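Local coordinates for protein serine protease inhibitor 4, isoform B (Drosophila melanogaster, PDB 4P0O) that is a serpin that probably inhibits serine-type and perhaps cysteine-type endopeptidases, at residues Thr188-Gly193 against Phe355-Phe360; Gly31-Phe36 against Gly375-Leu380; Val199-Leu204 against Ala268-Arg273; Arg273-Phe278 against Phe321-Glu326. All coordinates share one frame; numbering follows the deposited sequence.

Contact 1: Thr188-Gly193 against Phe355-Phe360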
# COMPACT_ATOMS: atom_id res chain seq x y z
N THR A 188 -0.06 -11.43 -26.95
CA THR A 188 1.28 -10.92 -26.78
C THR A 188 1.33 -9.77 -25.79
O THR A 188 0.58 -8.80 -25.91
CB THR A 188 1.86 -10.46 -28.11
OG1 THR A 188 1.75 -11.52 -29.06
CG2 THR A 188 3.32 -10.07 -27.96
N PHE A 189 2.21 -9.91 -24.79
CA PHE A 189 2.56 -8.83 -23.89
C PHE A 189 4.01 -8.43 -24.17
O PHE A 189 4.91 -9.27 -24.12
CB PHE A 189 2.40 -9.25 -22.42
CG PHE A 189 2.68 -8.13 -21.44
CD1 PHE A 189 1.67 -7.26 -21.06
CD2 PHE A 189 3.94 -7.95 -20.91
CE1 PHE A 189 1.92 -6.23 -20.17
CE2 PHE A 189 4.21 -6.92 -20.02
CZ PHE A 189 3.18 -6.05 -19.65
N HIS A 190 4.21 -7.15 -24.48
CA HIS A 190 5.51 -6.66 -24.89
C HIS A 190 6.32 -6.20 -23.70
O HIS A 190 5.97 -5.20 -23.08
CB HIS A 190 5.37 -5.50 -25.89
CG HIS A 190 4.62 -5.86 -27.13
ND1 HIS A 190 5.25 -6.15 -28.32
CD2 HIS A 190 3.30 -6.00 -27.36
CE1 HIS A 190 4.35 -6.45 -29.23
NE2 HIS A 190 3.15 -6.37 -28.67
N LEU A 191 7.41 -6.90 -23.39
CA LEU A 191 8.27 -6.54 -22.27
C LEU A 191 9.13 -5.34 -22.62
O LEU A 191 9.33 -4.43 -21.81
CB LEU A 191 9.14 -7.73 -21.86
CG LEU A 191 8.38 -8.98 -21.46
CD1 LEU A 191 9.30 -10.18 -21.54
CD2 LEU A 191 7.87 -8.82 -20.08
N ASP A 192 9.66 -5.37 -23.83
CA ASP A 192 10.41 -4.26 -24.43
C ASP A 192 10.53 -4.54 -25.93
O ASP A 192 9.82 -5.39 -26.46
CB ASP A 192 11.78 -4.07 -23.76
CG ASP A 192 12.73 -5.27 -23.94
OD1 ASP A 192 12.57 -6.08 -24.89
OD2 ASP A 192 13.69 -5.37 -23.13
N GLY A 193 11.41 -3.81 -26.60
CA GLY A 193 11.55 -3.91 -28.05
C GLY A 193 12.11 -5.23 -28.56
O GLY A 193 12.00 -5.55 -29.75
N PHE A 355 -5.56 -1.25 -24.96
CA PHE A 355 -4.93 -2.57 -24.92
C PHE A 355 -3.71 -2.54 -24.01
O PHE A 355 -2.66 -2.02 -24.40
CB PHE A 355 -4.49 -3.01 -26.32
CG PHE A 355 -5.61 -3.23 -27.30
CD1 PHE A 355 -6.94 -3.25 -26.89
CD2 PHE A 355 -5.33 -3.45 -28.64
CE1 PHE A 355 -7.95 -3.45 -27.80
CE2 PHE A 355 -6.35 -3.66 -29.56
CZ PHE A 355 -7.67 -3.66 -29.13
N ALA A 356 -3.86 -3.10 -22.82
CA ALA A 356 -2.78 -3.08 -21.84
C ALA A 356 -1.81 -4.24 -22.12
O ALA A 356 -1.68 -5.17 -21.33
CB ALA A 356 -3.34 -3.17 -20.44
N ASP A 357 -1.14 -4.16 -23.27
CA ASP A 357 -0.25 -5.24 -23.71
C ASP A 357 1.23 -4.85 -23.67
O ASP A 357 2.06 -5.43 -24.36
CB ASP A 357 -0.63 -5.69 -25.12
CG ASP A 357 -0.55 -4.57 -26.14
OD1 ASP A 357 -0.01 -3.48 -25.83
OD2 ASP A 357 -0.99 -4.80 -27.28
N HIS A 358 1.53 -3.87 -22.82
CA HIS A 358 2.89 -3.46 -22.53
C HIS A 358 2.86 -2.84 -21.14
O HIS A 358 1.78 -2.64 -20.58
CB HIS A 358 3.41 -2.48 -23.60
CG HIS A 358 2.56 -1.27 -23.79
ND1 HIS A 358 1.45 -1.25 -24.61
CD2 HIS A 358 2.67 -0.02 -23.28
CE1 HIS A 358 0.91 -0.05 -24.59
NE2 HIS A 358 1.63 0.72 -23.80
N PRO A 359 4.04 -2.58 -20.55
CA PRO A 359 4.03 -2.23 -19.12
C PRO A 359 3.17 -1.02 -18.78
O PRO A 359 3.13 -0.03 -19.51
CB PRO A 359 5.51 -1.97 -18.84
CG PRO A 359 6.22 -2.93 -19.80
CD PRO A 359 5.39 -2.90 -21.04
N PHE A 360 2.46 -1.13 -17.65
CA PHE A 360 1.55 -0.10 -17.20
C PHE A 360 1.59 0.01 -15.68
O PHE A 360 2.14 -0.85 -14.99
CB PHE A 360 0.13 -0.39 -17.70
CG PHE A 360 -0.44 -1.70 -17.23
CD1 PHE A 360 -1.19 -1.78 -16.05
CD2 PHE A 360 -0.29 -2.85 -17.99
CE1 PHE A 360 -1.73 -2.99 -15.65
CE2 PHE A 360 -0.84 -4.06 -17.57
CZ PHE A 360 -1.56 -4.12 -16.41
O HOH W 1 -0.77 -7.87 -27.98
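Phe189 and Asp357 bring their CA atoms within 4.6 Å of each other, and next to them His190 N gives an almost straight hydrogen bond (179°) to Asp357 O at 2.8 Å. In the serpin fold this ties strand 185-190 of sheet C to the irregular connection between strand 352-355 of that sheet and strand 360-366 of sheet B. The connection starts with an inverse gamma turn centred on Ala356; further along, Pro359 CD lies 3.1 Å from His190 O. Phe189 sends its ring against the backbone of the connection, a chi1 of -176° turning CG away from its own N: His358 CA sits over one face, and Phe189 CZ comes within 3.6 Å of His358 C. Val199, Val377 and Leu380 also pack on this ring, which brings strands of sheets B and C together around it. His190 turns the edge of its imidazole to Asp357 O, already the acceptor of its own backbone N. Asp357 OD1 takes a bond of 2.9 Å from His358 ND1, close to the imidazole plane, while His358 NE2 binds Pro237 O. With both nitrogens facing acceptors, this imidazole may well carry a positive charge. The other carboxylate oxygen is reached through a water that donates to Thr188 O at 2.6 Å and to Asp357 OD2 at 3.2 Å.

Contact 2: Gly31-Phe36 against Gly375-Leu380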
# COMPACT_ATOMS: atom_id res chain seq x y z
N GLY A 31 12.90 -3.65 -12.68
CA GLY A 31 12.67 -4.84 -13.48
C GLY A 31 11.68 -5.84 -12.90
O GLY A 31 11.48 -6.90 -13.47
N GLU A 32 11.05 -5.52 -11.77
CA GLU A 32 10.04 -6.44 -11.26
C GLU A 32 8.73 -5.74 -11.05
O GLU A 32 8.67 -4.51 -10.91
CB GLU A 32 10.52 -7.12 -9.98
CG GLU A 32 10.37 -6.36 -8.68
CD GLU A 32 10.79 -7.22 -7.49
OE1 GLU A 32 11.98 -7.17 -7.12
OE2 GLU A 32 9.94 -7.95 -6.94
N ASN A 33 7.67 -6.53 -11.03
CA ASN A 33 6.33 -6.01 -10.79
C ASN A 33 6.20 -5.51 -9.37
O ASN A 33 6.32 -6.28 -8.42
CB ASN A 33 5.29 -7.08 -11.06
CG ASN A 33 5.23 -7.51 -12.50
OD1 ASN A 33 5.76 -6.85 -13.38
ND2 ASN A 33 4.57 -8.64 -12.75
N ILE A 34 5.94 -4.22 -9.22
CA ILE A 34 5.71 -3.63 -7.92
C ILE A 34 4.24 -3.75 -7.56
O ILE A 34 3.38 -3.58 -8.41
CB ILE A 34 6.15 -2.17 -7.90
CG1 ILE A 34 7.67 -2.10 -8.11
CG2 ILE A 34 5.76 -1.49 -6.60
CD1 ILE A 34 8.18 -0.72 -8.35
N VAL A 35 3.97 -4.09 -6.30
CA VAL A 35 2.64 -3.87 -5.72
C VAL A 35 2.84 -3.57 -4.25
O VAL A 35 3.66 -4.22 -3.57
CB VAL A 35 1.69 -5.08 -5.93
CG1 VAL A 35 2.23 -6.38 -5.32
CG2 VAL A 35 0.30 -4.76 -5.37
N PHE A 36 2.14 -2.55 -3.76
CA PHE A 36 2.21 -2.18 -2.36
C PHE A 36 0.94 -1.45 -1.96
O PHE A 36 0.18 -0.99 -2.81
CB PHE A 36 3.46 -1.32 -2.05
CG PHE A 36 3.44 0.10 -2.59
CD1 PHE A 36 3.62 0.37 -3.94
CD2 PHE A 36 3.31 1.16 -1.70
CE1 PHE A 36 3.63 1.69 -4.39
CE2 PHE A 36 3.33 2.48 -2.15
CZ PHE A 36 3.49 2.75 -3.48
N GLY A 375 0.61 -0.29 -8.01
CA GLY A 375 1.56 -1.22 -8.60
C GLY A 375 1.87 -0.97 -10.04
O GLY A 375 1.38 -0.01 -10.66
N SER A 376 2.73 -1.84 -10.57
CA SER A 376 3.11 -1.83 -11.97
C SER A 376 3.18 -3.26 -12.48
O SER A 376 3.53 -4.18 -11.74
CB SER A 376 4.45 -1.15 -12.17
OG SER A 376 5.44 -1.91 -11.49
N VAL A 377 2.85 -3.43 -13.74
CA VAL A 377 3.11 -4.68 -14.43
C VAL A 377 4.18 -4.41 -15.46
O VAL A 377 3.94 -3.71 -16.42
CB VAL A 377 1.85 -5.22 -15.10
CG1 VAL A 377 2.18 -6.48 -15.90
CG2 VAL A 377 0.81 -5.52 -14.04
N VAL A 378 5.38 -4.96 -15.25
CA VAL A 378 6.48 -4.75 -16.19
C VAL A 378 6.87 -6.05 -16.85
O VAL A 378 7.46 -6.06 -17.92
CB VAL A 378 7.72 -4.13 -15.52
CG1 VAL A 378 7.31 -2.86 -14.75
CG2 VAL A 378 8.42 -5.11 -14.61
N ARG A 379 6.56 -7.16 -16.19
CA ARG A 379 6.83 -8.45 -16.80
C ARG A 379 5.80 -9.49 -16.37
O ARG A 379 5.17 -9.39 -15.33
CB ARG A 379 8.23 -8.93 -16.44
CG ARG A 379 8.38 -9.26 -14.98
CD ARG A 379 9.79 -9.69 -14.63
NE ARG A 379 9.89 -9.94 -13.19
CZ ARG A 379 11.00 -10.31 -12.57
NH1 ARG A 379 12.13 -10.47 -13.24
NH2 ARG A 379 10.98 -10.50 -11.26
N LEU A 380 5.63 -10.49 -17.22
CA LEU A 380 4.68 -11.56 -16.96
C LEU A 380 5.31 -12.83 -17.46
O LEU A 380 6.07 -12.79 -18.43
CB LEU A 380 3.34 -11.30 -17.64
CG LEU A 380 2.53 -10.13 -17.08
CD1 LEU A 380 1.33 -9.82 -17.94
CD2 LEU A 380 2.09 -10.44 -15.65
O HOH W 2 7.85 -9.80 -10.85
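Asn33 spends its whole side chain on Ser376, Val378 and Arg379, at the end of strand 370-377 of serpin sheet B and in the turn that follows it. Its CB rests 3.5 Å from Ser376 O, and a chi1 of -65°, which sets CG beside the backbone N, carries the amide to the backbone of Val378 and Arg379. There Asn33 OD1 accepts two hydrogen bonds: Val378 N at 2.7 Å, tilted from the carbonyl plane, and Arg379 N at 2.9 Å, in that plane and on a lone pair. Asn33 ND2 completes the grip by donating to Arg379 O at 2.8 Å, close to the amide plane, and three bonds thus fix the rotation of the amide. An alanine here is likely to leave both of those backbone N-H groups and the Arg379 carbonyl without their mate, setting the turn free to shift. Beyond Asn33 the two backbones draw together. Ser376 N donates to Ile34 O at 2.8 Å, and Ser376 OG receives Ile34 N at 3.3 Å. Val35 and Gly375 form an antiparallel non-hydrogen-bonded pair, with Gly375 CA 3.0 Å from Ile34 O. At the outer end the extended Arg379 lays one face of its guanidinium over Gly31 O, and a water links Arg379 NE to Asn33 N. Helix 6-28 lies against Phe36 and Ser376 through Tyr22, whereas Val35 packs on Phe278, Ile322 and Tyr362, from strands 263-281, 311-324 and 360-366.

Contact 3: Val199-Leu204 against Ala268-Arg273; sequences VPMMSL and ALKLPR
Met201 hooks over the Leu271-Pro272 peptide bond, its SD 3.6 Å from both Leu271 C and Pro272 N. The two strands are neighbours in sheet C of the serpin fold and run antiparallel, their segment axes at 151° and 4.4 Å apart. Reciprocal backbone hydrogen bonds join Met202 to Leu271 and Leu204 to Leu269, and Arg273 N extends the pairing to Pro200 O. Between them the pairs Met201-Pro272 and Ser203-Lys270 are non-hydrogen-bonded, and it is there that Met201 folds inward. Bends at chi2 and chi3 (69° each) curl its chain back so that the sulfur lies over a face of the Pro272 ring, while the Met201 and Lys270 side chains cross at about a right angle, CG of the first touching CB of the second. Val199 CG2 comes in on the same side of the proline, at CB. On the other face Met202 is the projecting knob: its methyl CE sits against Leu271 CD2 at 4.0 Å, and its sulfur touches Arg273 CB, these two side chains likewise crossing almost squarely. Leu204, Leu269 and Leu271 share this face; Leu269 reaches Leu221 and Leu223 of strand 218-224, and Leu271 reaches Leu223. At the outer end Pro200 CB lies 3.7 Å above the guanidinium plane of Arg273, offset toward its rim, while NH1 of that arginine pairs with Glu326. Lys270 turns its end away to Phe355 in a cation-pi contact. A water bridges the strands near Leu204, 2.8 Å from Ser203 OG and donating to Leu269 O at 2.9 Å.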
# COMPACT_ATOMS: atom_id res chain seq x y z
N VAL A 199 0.55 -14.37 -22.83
CA VAL A 199 -0.14 -14.35 -21.54
C VAL A 199 -1.65 -14.45 -21.75
O VAL A 199 -2.15 -14.13 -22.82
CB VAL A 199 0.16 -13.06 -20.74
CG1 VAL A 199 1.64 -12.88 -20.54
CG2 VAL A 199 -0.46 -11.83 -21.41
N PRO A 200 -2.38 -14.90 -20.72
CA PRO A 200 -3.84 -14.89 -20.87
C PRO A 200 -4.34 -13.45 -20.92
O PRO A 200 -4.20 -12.70 -19.95
CB PRO A 200 -4.33 -15.65 -19.64
CG PRO A 200 -3.21 -15.55 -18.65
CD PRO A 200 -1.95 -15.46 -19.43
N MET A 201 -4.87 -13.05 -22.06
CA MET A 201 -5.33 -11.69 -22.26
C MET A 201 -6.86 -11.66 -22.22
O MET A 201 -7.52 -12.31 -23.04
CB MET A 201 -4.79 -11.14 -23.59
CG MET A 201 -5.01 -9.66 -23.82
SD MET A 201 -4.05 -8.57 -22.74
CE MET A 201 -2.41 -8.88 -23.37
N MET A 202 -7.40 -10.95 -21.23
CA MET A 202 -8.84 -10.75 -21.10
C MET A 202 -9.30 -9.65 -22.04
O MET A 202 -8.56 -8.71 -22.33
CB MET A 202 -9.20 -10.40 -19.65
CG MET A 202 -8.61 -11.37 -18.63
SD MET A 202 -9.11 -11.07 -16.92
CE MET A 202 -8.48 -9.41 -16.68
N SER A 203 -10.52 -9.78 -22.53
CA SER A 203 -11.06 -8.83 -23.49
C SER A 203 -12.50 -8.48 -23.16
O SER A 203 -13.31 -9.37 -22.90
CB SER A 203 -10.97 -9.40 -24.91
OG SER A 203 -11.70 -8.58 -25.80
N LEU A 204 -12.81 -7.19 -23.19
CA LEU A 204 -14.13 -6.69 -22.89
C LEU A 204 -14.41 -5.37 -23.60
O LEU A 204 -13.60 -4.45 -23.56
CB LEU A 204 -14.28 -6.51 -21.38
CG LEU A 204 -15.52 -5.83 -20.81
CD1 LEU A 204 -16.76 -6.65 -21.10
CD2 LEU A 204 -15.33 -5.62 -19.32
N ALA A 268 -12.81 -0.65 -26.10
CA ALA A 268 -12.43 -2.03 -26.33
C ALA A 268 -11.19 -2.31 -25.49
O ALA A 268 -10.09 -1.89 -25.83
CB ALA A 268 -12.17 -2.30 -27.81
N LEU A 269 -11.39 -3.00 -24.37
CA LEU A 269 -10.35 -3.20 -23.37
C LEU A 269 -9.70 -4.57 -23.57
O LEU A 269 -10.41 -5.56 -23.76
CB LEU A 269 -10.94 -3.09 -21.96
CG LEU A 269 -10.06 -3.45 -20.75
CD1 LEU A 269 -8.89 -2.49 -20.60
CD2 LEU A 269 -10.88 -3.46 -19.48
N LYS A 270 -8.37 -4.59 -23.54
CA LYS A 270 -7.61 -5.81 -23.32
C LYS A 270 -6.74 -5.64 -22.09
O LYS A 270 -6.04 -4.64 -21.94
CB LYS A 270 -6.76 -6.17 -24.54
CG LYS A 270 -7.57 -6.59 -25.74
CD LYS A 270 -6.70 -7.04 -26.89
CE LYS A 270 -7.55 -7.57 -28.03
NZ LYS A 270 -6.77 -7.74 -29.28
N LEU A 271 -6.79 -6.63 -21.20
CA LEU A 271 -6.10 -6.56 -19.92
C LEU A 271 -5.63 -7.96 -19.54
O LEU A 271 -6.43 -8.89 -19.56
CB LEU A 271 -7.03 -6.01 -18.83
CG LEU A 271 -6.42 -5.80 -17.44
CD1 LEU A 271 -5.43 -4.64 -17.47
CD2 LEU A 271 -7.50 -5.57 -16.39
N PRO A 272 -4.35 -8.11 -19.16
CA PRO A 272 -3.88 -9.45 -18.78
C PRO A 272 -4.49 -9.94 -17.49
O PRO A 272 -4.72 -9.16 -16.58
CB PRO A 272 -2.36 -9.26 -18.61
CG PRO A 272 -2.04 -7.97 -19.27
CD PRO A 272 -3.25 -7.13 -19.15
N ARG A 273 -4.75 -11.24 -17.42
CA ARG A 273 -5.02 -11.90 -16.15
C ARG A 273 -3.68 -12.04 -15.45
O ARG A 273 -2.77 -12.64 -16.02
CB ARG A 273 -5.70 -13.26 -16.42
CG ARG A 273 -6.19 -14.03 -15.22
CD ARG A 273 -7.12 -15.19 -15.68
NE ARG A 273 -6.38 -16.33 -16.15
CZ ARG A 273 -6.81 -17.21 -17.06
NH1 ARG A 273 -8.01 -17.09 -17.64
NH2 ARG A 273 -6.02 -18.21 -17.40
O HOH W 3 -11.67 -5.87 -26.37

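Contact 4: Arg273-Phe278 against Phe321-Glu326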
# COMPACT_ATOMS: atom_id res chain seq x y z
N ARG A 273 -4.75 -11.24 -17.42
CA ARG A 273 -5.02 -11.90 -16.15
C ARG A 273 -3.68 -12.04 -15.45
O ARG A 273 -2.77 -12.64 -16.02
CB ARG A 273 -5.70 -13.26 -16.42
CG ARG A 273 -6.19 -14.03 -15.22
CD ARG A 273 -7.12 -15.19 -15.68
NE ARG A 273 -6.38 -16.33 -16.15
CZ ARG A 273 -6.81 -17.21 -17.06
NH1 ARG A 273 -8.01 -17.09 -17.64
NH2 ARG A 273 -6.02 -18.21 -17.40
N PHE A 274 -3.52 -11.47 -14.26
CA PHE A 274 -2.21 -11.56 -13.60
C PHE A 274 -2.27 -11.61 -12.08
O PHE A 274 -3.25 -11.19 -11.46
CB PHE A 274 -1.31 -10.38 -14.03
CG PHE A 274 -1.70 -9.07 -13.45
CD1 PHE A 274 -2.66 -8.27 -14.06
CD2 PHE A 274 -1.10 -8.61 -12.29
CE1 PHE A 274 -3.00 -7.05 -13.53
CE2 PHE A 274 -1.45 -7.40 -11.75
CZ PHE A 274 -2.41 -6.61 -12.36
N LYS A 275 -1.20 -12.16 -11.51
CA LYS A 275 -0.95 -12.12 -10.07
C LYS A 275 0.43 -11.53 -9.87
O LYS A 275 1.35 -11.82 -10.65
CB LYS A 275 -0.97 -13.51 -9.43
CG LYS A 275 -2.27 -14.21 -9.35
CD LYS A 275 -2.04 -15.63 -8.79
CE LYS A 275 -3.30 -16.48 -8.89
NZ LYS A 275 -3.12 -17.85 -8.33
N ALA A 276 0.58 -10.75 -8.81
CA ALA A 276 1.88 -10.21 -8.42
C ALA A 276 2.03 -10.24 -6.91
O ALA A 276 1.06 -10.04 -6.17
CB ALA A 276 2.06 -8.81 -8.95
N GLU A 277 3.25 -10.49 -6.45
CA GLU A 277 3.61 -10.47 -5.04
C GLU A 277 4.89 -9.66 -4.89
O GLU A 277 5.77 -9.75 -5.74
CB GLU A 277 3.83 -11.89 -4.50
CG GLU A 277 2.58 -12.69 -4.33
CD GLU A 277 2.87 -14.12 -3.93
OE1 GLU A 277 3.24 -14.91 -4.82
OE2 GLU A 277 2.75 -14.45 -2.74
N PHE A 278 4.99 -8.89 -3.82
CA PHE A 278 6.10 -7.98 -3.65
C PHE A 278 6.43 -7.88 -2.18
O PHE A 278 5.53 -7.86 -1.33
CB PHE A 278 5.75 -6.61 -4.27
CG PHE A 278 6.86 -5.61 -4.22
CD1 PHE A 278 7.91 -5.66 -5.12
CD2 PHE A 278 6.85 -4.60 -3.26
CE1 PHE A 278 8.93 -4.72 -5.07
CE2 PHE A 278 7.88 -3.67 -3.21
CZ PHE A 278 8.89 -3.71 -4.11
N PHE A 321 0.21 -8.46 -2.17
CA PHE A 321 -0.27 -9.48 -3.07
C PHE A 321 -1.45 -8.94 -3.85
O PHE A 321 -2.34 -8.27 -3.26
CB PHE A 321 -0.67 -10.74 -2.30
CG PHE A 321 -1.39 -11.76 -3.14
CD1 PHE A 321 -2.73 -11.61 -3.45
CD2 PHE A 321 -0.73 -12.87 -3.63
CE1 PHE A 321 -3.39 -12.54 -4.23
CE2 PHE A 321 -1.39 -13.81 -4.41
CZ PHE A 321 -2.72 -13.63 -4.72
N ILE A 322 -1.50 -9.22 -5.14
CA ILE A 322 -2.71 -8.91 -5.91
C ILE A 322 -2.97 -9.98 -6.97
O ILE A 322 -2.04 -10.52 -7.58
CB ILE A 322 -2.61 -7.51 -6.57
CG1 ILE A 322 -3.93 -7.11 -7.21
CG2 ILE A 322 -1.49 -7.50 -7.62
CD1 ILE A 322 -4.02 -5.67 -7.55
N GLU A 323 -4.25 -10.29 -7.16
CA GLU A 323 -4.69 -11.19 -8.21
C GLU A 323 -5.85 -10.51 -8.97
O GLU A 323 -6.87 -10.14 -8.37
CB GLU A 323 -5.14 -12.53 -7.63
CG GLU A 323 -5.71 -13.47 -8.69
CD GLU A 323 -6.20 -14.79 -8.12
OE1 GLU A 323 -6.70 -15.62 -8.91
OE2 GLU A 323 -6.09 -15.01 -6.89
N VAL A 324 -5.64 -10.35 -10.28
CA VAL A 324 -6.59 -9.76 -11.20
C VAL A 324 -7.06 -10.80 -12.22
O VAL A 324 -6.24 -11.44 -12.88
CB VAL A 324 -5.95 -8.56 -11.93
CG1 VAL A 324 -6.85 -8.06 -13.05
CG2 VAL A 324 -5.64 -7.44 -10.94
N ASN A 325 -8.37 -11.00 -12.34
CA ASN A 325 -8.91 -11.98 -13.26
C ASN A 325 -10.27 -11.54 -13.78
O ASN A 325 -10.68 -10.39 -13.57
CB ASN A 325 -8.97 -13.36 -12.60
CG ASN A 325 -9.86 -13.39 -11.36
OD1 ASN A 325 -10.77 -12.59 -11.22
ND2 ASN A 325 -9.58 -14.32 -10.45
N GLU A 326 -10.97 -12.45 -14.44
CA GLU A 326 -12.18 -12.09 -15.18
C GLU A 326 -13.29 -11.63 -14.23
O GLU A 326 -14.19 -10.87 -14.64
CB GLU A 326 -12.66 -13.27 -16.02
CG GLU A 326 -11.81 -13.59 -17.26
CD GLU A 326 -10.62 -14.51 -16.97
OE1 GLU A 326 -10.32 -14.77 -15.78
OE2 GLU A 326 -9.99 -14.99 -17.93
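Glu326 OE2 is held by two groups, Arg273 NH1 at 2.9 Å in a salt bridge and the hydroxyl of Thr184. The arginine uses the syn lone pair of this oxygen and meets it close to the guanidinium plane, although the guanidinium and carboxylate planes are turned 47° apart. A bend at chi3 (80°) swings NH1 round to the acid and brings Arg273 CD to within 3.2 Å of Glu326 OE1. With a glutamine in place of Glu326 the guanidinium would probably lose its countercharge. Inward from the salt bridge, strands 274-278 and 321-324 run antiparallel at 178° in serpin sheet A, with paired hydrogen bonds between Phe274 and Val324 and between Ala276 and Ile322. On the face carrying Phe274, a CH-pi contact puts Val324 CB 4.1 Å from the ring centroid, over the face, while Val324 CG2 touches CZ and Ile322 CG2 approaches CE2. The opposite face is more polar: Lys275 and Glu323 lie side by side and point the same way, Lys275 CE 3.4 Å from Glu323 CD, but Lys275 NZ stays 4.3 Å from Glu323 OE1, beyond a salt bridge. Glu277 CG packs against Phe321 CD2. The Phe274 face is thus wholly apolar, the other mixes charged chains with the Phe321 ring, and one buried carboxylate is paired at the end of the strands.

In the fold
Strand 263-281 runs through contacts 3 and 4, which share Arg273 and have centres about 13 Å apart: its first part belongs to sheet C, its second to sheet A. Contact 2 encloses the others along the chain, with contact 1 nested inside it and contacts 3 and 4 in series inside contact 1. Contacts 2 and 4 are the closest, centres about 10 Å apart, meeting through Val377 on Phe274; contact 1 joins contact 2 through Phe360 and Val377, and contact 3 through Ala356 and Lys270. Sheets A, B and C thus converge here. Strand 328-341, lying between strands 161-174 and 311-324, is consistent with a reactive-centre loop inserted into sheet A.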